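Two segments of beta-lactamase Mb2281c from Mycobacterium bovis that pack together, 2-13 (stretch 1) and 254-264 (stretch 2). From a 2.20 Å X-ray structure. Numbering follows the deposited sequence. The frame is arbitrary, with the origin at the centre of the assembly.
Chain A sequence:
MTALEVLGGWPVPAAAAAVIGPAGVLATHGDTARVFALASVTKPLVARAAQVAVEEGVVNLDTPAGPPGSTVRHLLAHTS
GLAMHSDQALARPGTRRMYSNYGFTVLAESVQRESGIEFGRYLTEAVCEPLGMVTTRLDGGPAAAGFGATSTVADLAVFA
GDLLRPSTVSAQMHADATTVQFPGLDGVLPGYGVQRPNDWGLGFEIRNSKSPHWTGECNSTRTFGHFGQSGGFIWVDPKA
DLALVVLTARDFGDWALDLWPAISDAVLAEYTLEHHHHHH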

# COMPACT_ATOMS: atom_id res chain seq x y z
N THR A 2 -12.17 -20.11 -8.14
CA THR A 2 -12.01 -20.30 -9.62
C THR A 2 -11.35 -19.09 -10.26
O THR A 2 -10.53 -19.23 -11.17
N ALA A 3 -11.69 -17.90 -9.78
CA ALA A 3 -11.13 -16.68 -10.33
C ALA A 3 -9.60 -16.66 -10.30
O ALA A 3 -8.97 -16.26 -11.27
N LEU A 4 -9.01 -17.08 -9.19
CA LEU A 4 -7.56 -17.07 -9.08
C LEU A 4 -6.86 -18.05 -10.02
O LEU A 4 -5.66 -17.96 -10.24
N GLU A 5 -7.61 -18.98 -10.59
CA GLU A 5 -7.01 -19.96 -11.49
C GLU A 5 -6.46 -19.30 -12.75
O GLU A 5 -5.54 -19.82 -13.38
N VAL A 6 -7.00 -18.15 -13.11
CA VAL A 6 -6.53 -17.46 -14.30
C VAL A 6 -5.03 -17.18 -14.21
O VAL A 6 -4.39 -16.89 -15.22
N LEU A 7 -4.46 -17.28 -13.01
CA LEU A 7 -3.04 -17.03 -12.83
C LEU A 7 -2.19 -18.04 -13.59
O LEU A 7 -1.10 -17.72 -14.06
N GLY A 8 -2.69 -19.26 -13.72
CA GLY A 8 -1.96 -20.30 -14.43
C GLY A 8 -1.70 -19.95 -15.88
O GLY A 8 -0.77 -20.46 -16.49
N GLY A 9 -2.53 -19.06 -16.43
CA GLY A 9 -2.36 -18.67 -17.82
C GLY A 9 -1.65 -17.34 -17.98
O GLY A 9 -1.52 -16.84 -19.09
N TRP A 10 -1.19 -16.76 -16.87
CA TRP A 10 -0.49 -15.48 -16.92
C TRP A 10 0.93 -15.62 -17.44
O TRP A 10 1.62 -16.60 -17.14
N PRO A 11 1.38 -14.65 -18.24
CA PRO A 11 2.72 -14.67 -18.81
C PRO A 11 3.77 -14.20 -17.80
O PRO A 11 4.46 -13.21 -18.02
N VAL A 12 3.88 -14.92 -16.68
CA VAL A 12 4.84 -14.59 -15.64
C VAL A 12 5.58 -15.86 -15.20
O VAL A 12 5.03 -16.95 -15.26
N PRO A 13 6.83 -15.72 -14.74
CA PRO A 13 7.64 -16.86 -14.29
C PRO A 13 7.03 -17.59 -13.09
O PRO A 13 7.24 -18.78 -12.90
N ASP A 254 2.93 -3.60 -19.74
CA ASP A 254 1.68 -3.64 -20.48
C ASP A 254 0.93 -4.97 -20.33
O ASP A 254 -0.30 -5.01 -20.44
N TRP A 255 1.67 -6.05 -20.08
CA TRP A 255 1.04 -7.36 -19.92
C TRP A 255 -0.01 -7.39 -18.81
O TRP A 255 -0.99 -8.14 -18.89
N ALA A 256 0.18 -6.57 -17.79
CA ALA A 256 -0.74 -6.55 -16.66
C ALA A 256 -1.92 -5.60 -16.80
O ALA A 256 -2.94 -5.76 -16.12
N LEU A 257 -1.78 -4.62 -17.69
CA LEU A 257 -2.82 -3.61 -17.91
C LEU A 257 -4.26 -4.13 -18.00
O LEU A 257 -5.18 -3.49 -17.49
N ASP A 258 -4.47 -5.27 -18.64
CA ASP A 258 -5.83 -5.80 -18.73
C ASP A 258 -6.07 -6.95 -17.76
O ASP A 258 -7.18 -7.13 -17.25
N LEU A 259 -5.02 -7.72 -17.48
CA LEU A 259 -5.15 -8.85 -16.57
C LEU A 259 -5.48 -8.46 -15.13
O LEU A 259 -6.35 -9.07 -14.50
N TRP A 260 -4.80 -7.46 -14.60
CA TRP A 260 -5.06 -7.05 -13.23
C TRP A 260 -6.51 -6.65 -12.99
O TRP A 260 -7.13 -7.12 -12.05
N PRO A 261 -7.07 -5.79 -13.85
CA PRO A 261 -8.46 -5.38 -13.67
C PRO A 261 -9.42 -6.57 -13.84
O PRO A 261 -10.41 -6.70 -13.12
N ALA A 262 -9.09 -7.45 -14.78
CA ALA A 262 -9.92 -8.62 -15.06
C ALA A 262 -10.00 -9.57 -13.88
O ALA A 262 -11.08 -10.05 -13.55
N ILE A 263 -8.87 -9.86 -13.24
CA ILE A 263 -8.91 -10.78 -12.11
C ILE A 263 -9.61 -10.13 -10.92
O ILE A 263 -10.24 -10.81 -10.11
N SER A 264 -9.53 -8.81 -10.85
CA SER A 264 -10.17 -8.07 -9.77
C SER A 264 -11.69 -8.17 -9.88
O SER A 264 -12.37 -8.46 -8.90

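The contact between these two segments, far apart in sequence, is an apolar one built around the indole of Trp-10, with no direct hydrogen bond across it and a single water bridging its polar atoms. The 3-10 segment 3-9 delivers Trp-10 at its end, and the backbone bond from Trp-10 N to Leu-7 O (3.0 Å) ties that residue to the last turn. Trp-10 points toward the helix with chi1 m (-83°) and chi2 23°, and its broad ring system can meet four residues of stretch 2 at once.

Leu-259, also pointing toward its partner, is in the mt rotamer, which sets CD1 over one face of the indole: CD1 lies 3.7 Å from the centroid of the five-membered ring and only 8° off the normal, a CH-pi contact. Leu-259 CD1 is also 3.8 Å from Pro-11 CD. One helical turn on, Ile-263 brings CG2 to the indole edge, 4.0 Å from Trp-10 CZ2. Trp-260 starts away from stretch 1, but its chi1 m (-76°) and chi2 of 8° bring the ring back, with CD1 3.4 Å from Trp-10 CH2. The two ring planes are 30° apart and slid so far that they barely overlap.

Trp-255 completes the aromatic group. With chi1 p (67°) and chi2 -86°, it directs its edge toward the face of Trp-10 in an offset edge-to-face pair, six-membered centroids 5.9 Å apart and planes at 69°; Trp-255 CZ3 approaches Trp-10 CE3 to 3.8 Å. Val-12, chi1 m, places CG1 over a face of the Trp-255 ring, 3.5 Å from CH2. The rigid ring of Pro-11 adds CG at 4.1 Å from Trp-255 CE3.

At the other end, Ile-263, extended with both chi angles t, reaches its CD1 into a pocket of aliphatic side chains. Leu-7 CD1 is 3.3 Å from Ile-263 CD1, a tight approach, while Val-6 CG1 lies 3.8 Å and Leu-4 CD2 4.1 Å from that same CD1. Leu-4 begins by pointing away, yet its long mt side chain returns its end to the contact. The small Ala-3 points toward the helix and lets the backbones draw near, its CA 6.6 Å from Ile-263 CA.

The indole nitrogen is not left unpaired. Trp-10 NE1 donates to water 1 (3.3 Å from its O), which in turn donates to Leu-259 O at 3.0 Å, so the water links the ring to the helix backbone. Trp-255 NE1 is satisfied elsewhere in the structure.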

# COMPACT_ATOMS: atom_id res chain seq x y z
CB THR A 2 -13.39 -20.51 -10.30
OG1 THR A 2 -14.09 -21.58 -9.65
CG2 THR A 2 -13.20 -20.84 -11.78
CB ALA A 3 -11.69 -15.47 -9.59
CB LEU A 4 -7.12 -17.36 -7.64
CG LEU A 4 -7.61 -16.41 -6.54
CD1 LEU A 4 -6.96 -16.79 -5.23
CD2 LEU A 4 -7.28 -14.95 -6.90
CB GLU A 5 -8.02 -21.04 -11.85
CG GLU A 5 -8.47 -21.84 -10.65
CD GLU A 5 -9.48 -22.92 -11.01
OE1 GLU A 5 -9.16 -23.75 -11.88
OE2 GLU A 5 -10.58 -22.92 -10.44
CB VAL A 6 -7.26 -16.11 -14.50
CG1 VAL A 6 -6.81 -15.11 -13.42
CG2 VAL A 6 -6.97 -15.56 -15.89
CB LEU A 7 -2.68 -17.08 -11.34
CG LEU A 7 -2.35 -15.75 -10.64
CD1 LEU A 7 -3.54 -14.81 -10.71
CD2 LEU A 7 -1.97 -16.02 -9.20
CB TRP A 10 -0.45 -14.83 -15.53
CG TRP A 10 -1.69 -14.08 -15.15
CD1 TRP A 10 -2.94 -14.26 -15.66
CD2 TRP A 10 -1.81 -13.08 -14.14
NE1 TRP A 10 -3.83 -13.44 -15.03
CE2 TRP A 10 -3.16 -12.70 -14.08
CE3 TRP A 10 -0.90 -12.47 -13.26
CZ2 TRP A 10 -3.64 -11.73 -13.18
CZ3 TRP A 10 -1.37 -11.51 -12.37
CH2 TRP A 10 -2.73 -11.15 -12.34
CB PRO A 11 2.60 -13.73 -20.00
CG PRO A 11 1.64 -12.70 -19.48
CD PRO A 11 0.58 -13.55 -18.82
CB VAL A 12 4.12 -13.99 -14.41
CG1 VAL A 12 3.28 -12.80 -14.83
CG2 VAL A 12 3.25 -15.06 -13.75
CB PRO A 13 8.99 -16.22 -13.95
CG PRO A 13 9.04 -15.03 -14.88
CD PRO A 13 7.64 -14.49 -14.75
CB ASP A 254 1.92 -3.37 -21.98
CG ASP A 254 2.50 -1.99 -22.24
OD1 ASP A 254 2.08 -1.02 -21.57
OD2 ASP A 254 3.38 -1.88 -23.13
CB TRP A 255 2.10 -8.44 -19.63
CG TRP A 255 2.77 -8.29 -18.29
CD1 TRP A 255 3.86 -7.51 -18.00
CD2 TRP A 255 2.35 -8.86 -17.05
NE1 TRP A 255 4.14 -7.57 -16.66
CE2 TRP A 255 3.23 -8.39 -16.05
CE3 TRP A 255 1.31 -9.73 -16.68
CZ2 TRP A 255 3.10 -8.74 -14.70
CZ3 TRP A 255 1.18 -10.09 -15.34
CH2 TRP A 255 2.07 -9.59 -14.37
CB ALA A 256 0.02 -6.23 -15.38
CB LEU A 257 -2.47 -2.77 -19.14
CG LEU A 257 -1.16 -1.96 -19.05
CD1 LEU A 257 -1.03 -1.04 -20.26
CD2 LEU A 257 -1.15 -1.13 -17.77
CB ASP A 258 -6.13 -6.26 -20.16
CG ASP A 258 -6.22 -5.10 -21.13
OD1 ASP A 258 -6.90 -4.10 -20.81
OD2 ASP A 258 -5.62 -5.17 -22.22
CB LEU A 259 -3.87 -9.69 -16.57
CG LEU A 259 -3.47 -10.34 -17.90
CD1 LEU A 259 -2.24 -11.22 -17.67
CD2 LEU A 259 -4.62 -11.18 -18.44
CB TRP A 260 -4.08 -5.95 -12.82
CG TRP A 260 -2.71 -6.51 -12.52
CD1 TRP A 260 -2.28 -7.80 -12.75
CD2 TRP A 260 -1.61 -5.83 -11.92
NE1 TRP A 260 -0.98 -7.94 -12.32
CE2 TRP A 260 -0.55 -6.75 -11.80
CE3 TRP A 260 -1.42 -4.52 -11.46
CZ2 TRP A 260 0.69 -6.40 -11.24
CZ3 TRP A 260 -0.19 -4.17 -10.91
CH2 TRP A 260 0.84 -5.11 -10.80
CB PRO A 261 -8.66 -4.33 -14.76
CG PRO A 261 -7.27 -3.75 -14.92
CD PRO A 261 -6.41 -4.99 -14.90
CB ALA A 262 -9.39 -9.35 -16.29
CB ILE A 263 -7.50 -11.26 -11.70
CG1 ILE A 263 -7.62 -12.39 -10.68
CG2 ILE A 263 -6.68 -10.11 -11.14
CD1 ILE A 263 -6.29 -13.03 -10.34
CB SER A 264 -9.74 -6.60 -9.80
OG SER A 264 -8.36 -6.48 -9.48
O HOH W 1 -6.66 -11.89 -15.52